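Side-chain contacts in aldose 1-epimerase (PDB 1LUR), which probably catalyses the interconversion of the alpha and beta anomers of aldose sugars such as galactose: residues Thr26-Gly31 with Asp54-Phe59; Gly67-Arg72 with Ile141-Thr146; Glu194-Glu197 with Cys203-Gly206; Val275-Ala280 with Phe306-Pro311. One frame throughout, in Å; residues are numbered along the deposited sequence.

Contact 1: residues Thr26-Gly31 with Asp54-Phe59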
# COMPACT_ATOMS: atom_id res chain seq x y z
N THR A 26 -1.38 15.22 -2.16
CA THR A 26 -2.75 15.58 -1.82
C THR A 26 -3.39 14.38 -1.13
O THR A 26 -3.43 13.28 -1.67
CB THR A 26 -3.56 15.94 -3.07
OG1 THR A 26 -2.91 17.01 -3.76
CG2 THR A 26 -4.96 16.38 -2.68
N LEU A 27 -3.88 14.61 0.09
CA LEU A 27 -4.52 13.55 0.87
C LEU A 27 -6.02 13.76 1.00
O LEU A 27 -6.53 14.86 0.78
CB LEU A 27 -3.89 13.48 2.26
CG LEU A 27 -2.38 13.28 2.33
CD1 LEU A 27 -1.98 12.11 1.44
CD2 LEU A 27 -1.65 14.55 1.89
N LEU A 28 -6.72 12.70 1.38
CA LEU A 28 -8.17 12.74 1.56
C LEU A 28 -8.51 12.01 2.86
O LEU A 28 -8.11 10.87 3.06
CB LEU A 28 -8.85 12.04 0.37
CG LEU A 28 -10.38 12.12 0.25
CD1 LEU A 28 -10.81 13.57 0.05
CD2 LEU A 28 -10.83 11.27 -0.93
N PRO A 29 -9.24 12.68 3.76
CA PRO A 29 -9.64 12.10 5.04
C PRO A 29 -10.29 10.73 4.87
O PRO A 29 -10.10 9.83 5.69
CB PRO A 29 -10.60 13.13 5.61
CG PRO A 29 -10.06 14.42 5.07
CD PRO A 29 -9.76 14.06 3.63
N PHE A 30 -11.07 10.58 3.80
CA PHE A 30 -11.74 9.32 3.54
C PHE A 30 -10.72 8.25 3.20
O PHE A 30 -10.01 8.35 2.19
CB PHE A 30 -12.74 9.46 2.39
CG PHE A 30 -13.47 8.20 2.08
CD1 PHE A 30 -14.40 7.68 2.98
CD2 PHE A 30 -13.22 7.51 0.90
CE1 PHE A 30 -15.06 6.48 2.71
CE2 PHE A 30 -13.88 6.31 0.62
CZ PHE A 30 -14.80 5.80 1.53
N GLY A 31 -10.63 7.24 4.05
CA GLY A 31 -9.69 6.16 3.83
C GLY A 31 -8.25 6.61 3.99
O GLY A 31 -7.34 5.88 3.60
N ASP A 54 -10.51 12.78 -10.08
CA ASP A 54 -10.57 14.23 -10.00
C ASP A 54 -11.55 14.73 -8.93
O ASP A 54 -11.46 15.88 -8.49
CB ASP A 54 -10.92 14.81 -11.38
CG ASP A 54 -9.83 14.53 -12.42
OD1 ASP A 54 -10.09 14.74 -13.63
OD2 ASP A 54 -8.72 14.12 -12.04
N THR A 55 -12.49 13.88 -8.52
CA THR A 55 -13.47 14.28 -7.51
C THR A 55 -13.44 13.40 -6.26
O THR A 55 -13.03 12.25 -6.31
CB THR A 55 -14.91 14.26 -8.07
OG1 THR A 55 -15.34 12.90 -8.21
CG2 THR A 55 -14.96 14.94 -9.43
N ILE A 56 -13.91 13.95 -5.14
CA ILE A 56 -13.95 13.23 -3.88
C ILE A 56 -14.93 12.06 -3.92
O ILE A 56 -14.61 10.96 -3.47
CB ILE A 56 -14.37 14.16 -2.72
CG1 ILE A 56 -13.29 15.22 -2.49
CG2 ILE A 56 -14.63 13.35 -1.47
CD1 ILE A 56 -13.62 16.21 -1.38
N ASP A 57 -16.12 12.30 -4.45
CA ASP A 57 -17.12 11.25 -4.52
C ASP A 57 -16.62 10.02 -5.29
O ASP A 57 -16.92 8.89 -4.91
CB ASP A 57 -18.40 11.78 -5.16
CG ASP A 57 -19.64 11.09 -4.64
OD1 ASP A 57 -19.82 9.88 -4.93
OD2 ASP A 57 -20.43 11.74 -3.93
N GLU A 58 -15.85 10.25 -6.36
CA GLU A 58 -15.33 9.14 -7.15
C GLU A 58 -14.44 8.25 -6.29
O GLU A 58 -14.36 7.04 -6.50
CB GLU A 58 -14.52 9.65 -8.34
CG GLU A 58 -15.34 10.40 -9.38
CD GLU A 58 -14.48 10.95 -10.50
OE1 GLU A 58 -14.05 10.17 -11.36
OE2 GLU A 58 -14.24 12.18 -10.50
N PHE A 59 -13.76 8.87 -5.33
CA PHE A 59 -12.88 8.14 -4.42
C PHE A 59 -13.73 7.31 -3.46
O PHE A 59 -13.41 6.16 -3.18
CB PHE A 59 -12.01 9.11 -3.63
CG PHE A 59 -10.66 9.37 -4.24
CD1 PHE A 59 -9.66 8.40 -4.19
CD2 PHE A 59 -10.39 10.57 -4.88
CE1 PHE A 59 -8.41 8.63 -4.75
CE2 PHE A 59 -9.14 10.81 -5.44
CZ PHE A 59 -8.15 9.84 -5.38
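The F30 ring turns an edge to the helix: CE2 stands 3.8 Å from F59 O, which lies near the ring plane, so the weakly positive C-H rim faces the oxygen. K68, just before T69, packs against F30 as well. The F59 ring is met at a slant by L28, whose CD2 is 3.7 Å from F59 CB and only slightly farther from F59 CG, against the root of the ring. Elsewhere F59 packs edge-to-face with F53 and rests on T33 and A35 of strand 33-40. The other methyl of L28 goes to I56, with CD1 3.9 Å from I56 CG1 and 4.1 Å from both I56 CG2 and I56 CD1. With CG of L28 anti to the backbone N (chi1 -172°), the two methyls fork between I56 and F59, residues one helical turn apart. In this way the end of strand 24-28, part of a four-stranded antiparallel sheet, packs against the first turn of helix 56-61, one of two short helices in a protein whose regular structure is nearly all strand. T55 and E58 form a capping box at the start of that helix, although the exact place of T55 OG1 is doubtful. An alanine in place of L28 would take away both methyls and would probably open a gap between strand and helix, with I56 and F59 losing their shared apolar partner.

Contact 2: residues Gly67-Arg72 with Ile141-Thr146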
# COMPACT_ATOMS: atom_id res chain seq x y z
N GLY A 67 -4.82 4.24 -3.64
CA GLY A 67 -4.19 5.14 -2.69
C GLY A 67 -4.64 5.12 -1.24
O GLY A 67 -4.15 5.89 -0.41
N LYS A 68 -5.56 4.22 -0.91
CA LYS A 68 -6.06 4.13 0.46
C LYS A 68 -5.10 3.55 1.49
O LYS A 68 -4.10 2.89 1.16
CB LYS A 68 -7.31 3.25 0.51
CG LYS A 68 -8.48 3.68 -0.35
CD LYS A 68 -9.59 2.64 -0.22
CE LYS A 68 -10.85 3.02 -0.99
NZ LYS A 68 -11.58 4.17 -0.38
N THR A 69 -5.41 3.82 2.75
CA THR A 69 -4.63 3.30 3.87
C THR A 69 -5.52 2.09 4.13
O THR A 69 -6.70 2.25 4.46
CB THR A 69 -4.69 4.18 5.12
OG1 THR A 69 -3.82 5.30 4.98
CG2 THR A 69 -4.26 3.36 6.35
N VAL A 70 -4.97 0.88 3.99
CA VAL A 70 -5.73 -0.34 4.20
C VAL A 70 -5.54 -0.99 5.56
O VAL A 70 -4.43 -1.04 6.09
CB VAL A 70 -5.39 -1.38 3.10
CG1 VAL A 70 -6.11 -2.69 3.38
CG2 VAL A 70 -5.76 -0.84 1.73
N GLY A 71 -6.65 -1.49 6.11
CA GLY A 71 -6.65 -2.16 7.41
C GLY A 71 -8.06 -2.66 7.70
O GLY A 71 -8.96 -2.41 6.89
N ARG A 72 -8.29 -3.30 8.85
CA ARG A 72 -7.26 -3.56 9.85
C ARG A 72 -6.23 -4.61 9.49
O ARG A 72 -5.20 -4.73 10.15
CB ARG A 72 -7.89 -3.90 11.20
CG ARG A 72 -8.46 -2.68 11.92
CD ARG A 72 -8.75 -2.96 13.38
NE ARG A 72 -10.01 -3.67 13.57
CZ ARG A 72 -10.33 -4.33 14.67
NH1 ARG A 72 -9.47 -4.39 15.68
NH2 ARG A 72 -11.51 -4.93 14.76
N ILE A 141 -6.08 4.00 15.39
CA ILE A 141 -5.05 4.13 14.38
C ILE A 141 -4.79 5.56 13.93
O ILE A 141 -5.72 6.31 13.66
CB ILE A 141 -5.39 3.28 13.13
CG1 ILE A 141 -5.60 1.81 13.52
CG2 ILE A 141 -4.26 3.34 12.11
CD1 ILE A 141 -7.05 1.43 13.71
N ASP A 142 -3.51 5.90 13.83
CA ASP A 142 -3.09 7.23 13.40
C ASP A 142 -2.09 7.07 12.26
O ASP A 142 -1.11 6.33 12.38
CB ASP A 142 -2.45 7.99 14.56
CG ASP A 142 -3.48 8.58 15.50
OD1 ASP A 142 -4.33 7.83 16.02
OD2 ASP A 142 -3.45 9.82 15.71
N VAL A 143 -2.35 7.76 11.15
CA VAL A 143 -1.49 7.71 9.98
C VAL A 143 -1.05 9.12 9.61
O VAL A 143 -1.88 10.04 9.54
CB VAL A 143 -2.23 7.08 8.78
CG1 VAL A 143 -1.48 7.37 7.49
CG2 VAL A 143 -2.36 5.58 8.99
N THR A 144 0.24 9.28 9.36
CA THR A 144 0.77 10.59 9.00
C THR A 144 1.51 10.58 7.67
O THR A 144 2.23 9.63 7.36
CB THR A 144 1.75 11.12 10.08
OG1 THR A 144 1.10 11.17 11.35
CG2 THR A 144 2.24 12.54 9.71
N TYR A 145 1.29 11.63 6.88
CA TYR A 145 1.94 11.77 5.59
C TYR A 145 2.76 13.04 5.75
O TYR A 145 2.23 14.08 6.16
CB TYR A 145 0.93 11.98 4.46
CG TYR A 145 0.14 10.77 4.07
CD1 TYR A 145 -1.11 10.51 4.64
CD2 TYR A 145 0.60 9.91 3.07
CE1 TYR A 145 -1.88 9.43 4.21
CE2 TYR A 145 -0.17 8.83 2.63
CZ TYR A 145 -1.42 8.60 3.21
OH TYR A 145 -2.20 7.57 2.76
N THR A 146 4.05 12.97 5.44
CA THR A 146 4.93 14.12 5.55
C THR A 146 5.89 14.19 4.38
O THR A 146 6.38 13.16 3.91
CB THR A 146 5.76 14.03 6.85
OG1 THR A 146 4.88 13.98 7.99
CG2 THR A 146 6.70 15.24 6.98
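T69 and V143 pack methyl to methyl, T69 CG2 lying 3.9 Å from V143 CG2, and this is the apolar part of the close packing. The other branch of T69 runs alongside V143 as well, OG1 being 4.0 Å from V143 CG1. With OG1 anti to the carbonyl carbon, beside the backbone N (chi1 -79°), the hydroxyl faces the Y145 end, where the fit is also tight: OG1 and Y145 OH come to 3.6 Å without bonding to each other. At the fringes the fit slackens: G67 O is 4.1 Å from Y145 OH, and the side chains of I141 and R72 stay farther off. R72, which follows a cis peptide bond, has its guanidinium group in a salt bridge with D133. The far face of strand 138-147 is more open, and there T144 and T146 bond to S123 and S121. On the buried face, strand 69-70, at the edge of the seven-stranded sheet, lies against the nine-stranded sheet in a beta-sandwich, the CA atoms of T69 and V143 8.2 Å apart. Both buried hydroxyls, T69 OG1 and Y145 OH, are bound to A32 O, so one carbonyl oxygen satisfies two polar groups in the buried layer between the sheets and probably fixes their rotation.

Contact 3: residues Glu194-Glu197 with Cys203-Gly206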
# COMPACT_ATOMS: atom_id res chain seq x y z
N GLU A 194 13.11 -13.99 -1.79
CA GLU A 194 11.94 -14.86 -1.72
C GLU A 194 10.62 -14.14 -1.92
O GLU A 194 10.53 -12.91 -1.82
CB GLU A 194 11.90 -15.55 -0.36
CG GLU A 194 12.87 -16.69 -0.20
CD GLU A 194 12.88 -17.22 1.22
OE1 GLU A 194 13.05 -18.44 1.39
OE2 GLU A 194 12.72 -16.40 2.16
N PHE A 195 9.58 -14.92 -2.21
CA PHE A 195 8.25 -14.36 -2.42
C PHE A 195 7.22 -15.30 -1.80
O PHE A 195 7.50 -16.49 -1.60
CB PHE A 195 7.96 -14.11 -3.90
CG PHE A 195 7.69 -15.35 -4.72
CD1 PHE A 195 6.38 -15.76 -4.97
CD2 PHE A 195 8.74 -16.06 -5.29
CE1 PHE A 195 6.12 -16.85 -5.79
CE2 PHE A 195 8.49 -17.16 -6.12
CZ PHE A 195 7.18 -17.56 -6.37
N VAL A 196 6.06 -14.76 -1.47
CA VAL A 196 4.99 -15.54 -0.87
C VAL A 196 4.13 -16.21 -1.94
O VAL A 196 3.52 -15.54 -2.76
CB VAL A 196 4.10 -14.64 0.03
CG1 VAL A 196 2.95 -15.43 0.62
CG2 VAL A 196 4.95 -14.03 1.13
N GLU A 197 4.09 -17.53 -1.91
CA GLU A 197 3.31 -18.29 -2.88
C GLU A 197 1.80 -18.09 -2.66
O GLU A 197 1.33 -18.03 -1.53
CB GLU A 197 3.66 -19.77 -2.76
CG GLU A 197 2.85 -20.69 -3.64
CD GLU A 197 3.24 -22.13 -3.41
OE1 GLU A 197 4.32 -22.54 -3.89
OE2 GLU A 197 2.48 -22.85 -2.73
N CYS A 203 -4.56 -16.16 -2.91
CA CYS A 203 -4.54 -16.19 -1.46
C CYS A 203 -3.32 -17.02 -1.10
O CYS A 203 -3.09 -18.10 -1.68
CB CYS A 203 -5.78 -16.86 -0.88
SG CYS A 203 -5.71 -16.93 0.94
N PRO A 204 -2.50 -16.54 -0.15
CA PRO A 204 -1.30 -17.26 0.26
C PRO A 204 -1.58 -18.71 0.63
O PRO A 204 -2.62 -19.03 1.19
CB PRO A 204 -0.80 -16.46 1.45
CG PRO A 204 -1.20 -15.05 1.08
CD PRO A 204 -2.60 -15.25 0.55
N THR A 205 -0.63 -19.59 0.31
CA THR A 205 -0.78 -21.01 0.62
C THR A 205 0.01 -21.33 1.89
O THR A 205 -0.16 -22.40 2.47
CB THR A 205 -0.22 -21.87 -0.52
OG1 THR A 205 1.16 -21.54 -0.73
CG2 THR A 205 -0.99 -21.61 -1.80
N GLY A 206 0.86 -20.40 2.30
CA GLY A 206 1.67 -20.60 3.49
C GLY A 206 3.09 -20.97 3.13
O GLY A 206 3.97 -21.09 3.99
O HOH W 1 2.26 -18.48 1.13
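T205 OG1 gives a 2.7 Å hydrogen bond to E197 OE2, reaching the carboxylate on its anti side and 31° out of its plane. Beside it the backbones join: T205 N bonds to E197 O at 3.1 Å with a fairly straight N-H (155°), coming from above the carbonyl plane. The same oxygen has two further neighbours, P204 CA in a CA-H...O contact at 3.3 Å and a water that donates to E197 O at 2.9 Å while accepting from G206 N. On the apolar side V196 CG1 touches P204 CB at 4.0 Å. In the next shell, T205 OG1 sits between its backbone N and carbonyl carbon (chi1 58°), which holds it close to the chain, where A207 N makes a weak bond to it. The extended side chain of E197 lies on A207 and R209 of strand 207-210, and the ring of P204 is backed by S308 and A309. C203 N is held by D199 OD1. Replacing E197 by alanine would keep the backbone bond but would probably leave the T205 hydroxyl without its carboxylate, with the weak bond from A207 N remaining. Segment 203-206 is the end of the loop that leads, round the corner at G206, into strand 207-210, the antiparallel partner of strand 194-198 at the edge of the seven-stranded sheet.

Contact 4: residues Val275-Ala280 with Phe306-Pro311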
# COMPACT_ATOMS: atom_id res chain seq x y z
N VAL A 275 7.77 -7.08 4.11
CA VAL A 275 7.50 -7.40 2.72
C VAL A 275 6.87 -6.23 1.98
O VAL A 275 6.44 -5.25 2.58
CB VAL A 275 6.55 -8.63 2.57
CG1 VAL A 275 6.96 -9.73 3.52
CG2 VAL A 275 5.11 -8.22 2.81
N ILE A 276 6.84 -6.34 0.66
CA ILE A 276 6.26 -5.32 -0.17
C ILE A 276 5.41 -6.05 -1.19
O ILE A 276 5.92 -6.81 -2.02
CB ILE A 276 7.31 -4.48 -0.92
CG1 ILE A 276 8.14 -3.67 0.08
CG2 ILE A 276 6.61 -3.58 -1.92
CD1 ILE A 276 9.17 -2.75 -0.57
N HIS A 277 4.10 -5.84 -1.12
CA HIS A 277 3.19 -6.48 -2.06
C HIS A 277 3.13 -5.68 -3.34
O HIS A 277 2.80 -4.49 -3.32
CB HIS A 277 1.79 -6.59 -1.47
CG HIS A 277 0.84 -7.36 -2.34
ND1 HIS A 277 0.83 -8.74 -2.39
CD2 HIS A 277 -0.11 -6.94 -3.21
CE1 HIS A 277 -0.08 -9.14 -3.27
NE2 HIS A 277 -0.66 -8.07 -3.78
N LEU A 278 3.44 -6.33 -4.46
CA LEU A 278 3.43 -5.70 -5.76
C LEU A 278 2.25 -6.21 -6.57
O LEU A 278 2.09 -7.41 -6.75
CB LEU A 278 4.72 -6.01 -6.52
CG LEU A 278 6.04 -5.71 -5.79
CD1 LEU A 278 7.22 -6.24 -6.60
CD2 LEU A 278 6.16 -4.20 -5.58
N TYR A 279 1.42 -5.29 -7.05
CA TYR A 279 0.25 -5.64 -7.84
C TYR A 279 0.32 -4.88 -9.16
O TYR A 279 0.19 -3.65 -9.20
CB TYR A 279 -1.04 -5.30 -7.09
CG TYR A 279 -2.30 -5.45 -7.92
CD1 TYR A 279 -2.56 -6.63 -8.61
CD2 TYR A 279 -3.22 -4.41 -8.00
CE1 TYR A 279 -3.73 -6.76 -9.37
CE2 TYR A 279 -4.38 -4.54 -8.76
CZ TYR A 279 -4.63 -5.71 -9.44
OH TYR A 279 -5.77 -5.83 -10.19
N ALA A 280 0.51 -5.62 -10.25
CA ALA A 280 0.61 -5.05 -11.59
C ALA A 280 -0.66 -4.44 -12.17
O ALA A 280 -0.73 -4.18 -13.37
CB ALA A 280 1.18 -6.08 -12.55
N PHE A 306 2.97 -6.48 6.18
CA PHE A 306 3.41 -7.71 6.81
C PHE A 306 2.90 -8.76 5.82
O PHE A 306 2.01 -8.46 5.02
CB PHE A 306 2.74 -7.95 8.17
CG PHE A 306 3.30 -7.14 9.28
CD1 PHE A 306 2.69 -5.96 9.69
CD2 PHE A 306 4.46 -7.55 9.94
CE1 PHE A 306 3.22 -5.20 10.74
CE2 PHE A 306 5.00 -6.81 10.99
CZ PHE A 306 4.38 -5.64 11.39
N HIS A 307 3.44 -9.97 5.88
CA HIS A 307 3.01 -11.03 4.98
C HIS A 307 1.50 -11.14 4.89
O HIS A 307 0.80 -11.07 5.91
CB HIS A 307 3.54 -12.39 5.44
CG HIS A 307 5.03 -12.46 5.52
ND1 HIS A 307 5.78 -11.63 6.31
CD2 HIS A 307 5.91 -13.30 4.92
CE1 HIS A 307 7.06 -11.95 6.21
NE2 HIS A 307 7.17 -12.96 5.37
N SER A 308 1.00 -11.34 3.68
CA SER A 308 -0.43 -11.48 3.47
C SER A 308 -0.87 -12.78 4.15
O SER A 308 -0.12 -13.76 4.17
CB SER A 308 -0.73 -11.53 1.98
OG SER A 308 -0.40 -10.32 1.33
N ALA A 309 -2.07 -12.79 4.72
CA ALA A 309 -2.61 -13.98 5.40
C ALA A 309 -1.83 -14.37 6.66
O ALA A 309 -1.92 -15.51 7.11
CB ALA A 309 -2.66 -15.17 4.44
N ALA A 310 -1.07 -13.43 7.22
CA ALA A 310 -0.29 -13.71 8.43
C ALA A 310 -1.18 -14.28 9.54
O ALA A 310 -0.78 -15.20 10.26
CB ALA A 310 0.39 -12.44 8.91
N PRO A 311 -2.40 -13.74 9.70
CA PRO A 311 -3.30 -14.25 10.75
C PRO A 311 -3.66 -15.73 10.59
O PRO A 311 -4.13 -16.35 11.54
CB PRO A 311 -4.52 -13.35 10.62
CG PRO A 311 -3.95 -12.06 10.12
CD PRO A 311 -2.98 -12.54 9.07
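The apolar part rests on V275, which stands over one face of the H307 ring: CG1 is 3.6 Å from the ring centroid and 13° off the normal, a CH-pi contact almost centred, with H307 CE1 its nearest atom at 3.5 Å. The second methyl of V275 turns to the chain instead, CG2 lying 3.8 Å from both F306 C and F306 O. H307 starts out from its backbone pointing away from V275, yet its CG is anti to the carbonyl carbon (chi1 -59°), and this swings the ring back to the strand, while F316 meets the ring with planes at about 40°. Among polar groups the segments only approach, H277 ND1 and S308 OG being 4.2 Å apart and bonded to others: H277 ND1 to D240 OD1, H277 NE2 to D238 OD1, and S308 OG weakly to Q305. Backbone geometry shapes the second segment, where a type II turn runs from H307 to A310 and a weak bond joins A310 N to H307 O at 3.3 Å. This loop leaves strand 300-305, the neighbour of strand 275-279 in the seven-stranded sheet. D240 also receives S308 N on OD2, so its carboxylate holds H277 with one oxygen and the loop backbone with the other; the polar link between the segments thus runs through D240 of the neighbouring strand 238-243, while the close apolar contact is made by V275.

In the fold
The contacts follow one another along the chain and fall into two pairs. Contacts 1 and 2 have centres 13 Å apart and touch, helix 56-61 preceding strand 69-70 and G31 O probably bonding to T69 N. Contacts 3 and 4 are closer still, centres 9 Å apart, with V196 packed on H307. Contact 1 lies across the chain's centre from both, its centre about 32 Å from that of contact 3 and 24 Å from that of contact 4. The seven-stranded sheet links contacts 2, 3 and 4, strand 69-70 at one edge, 275-279 within, and 194-198 next to the other edge strand, 207-210. Contact 2 adds the nine-stranded sheet, so together they sample the beta-sandwich of the galactose mutarotase family.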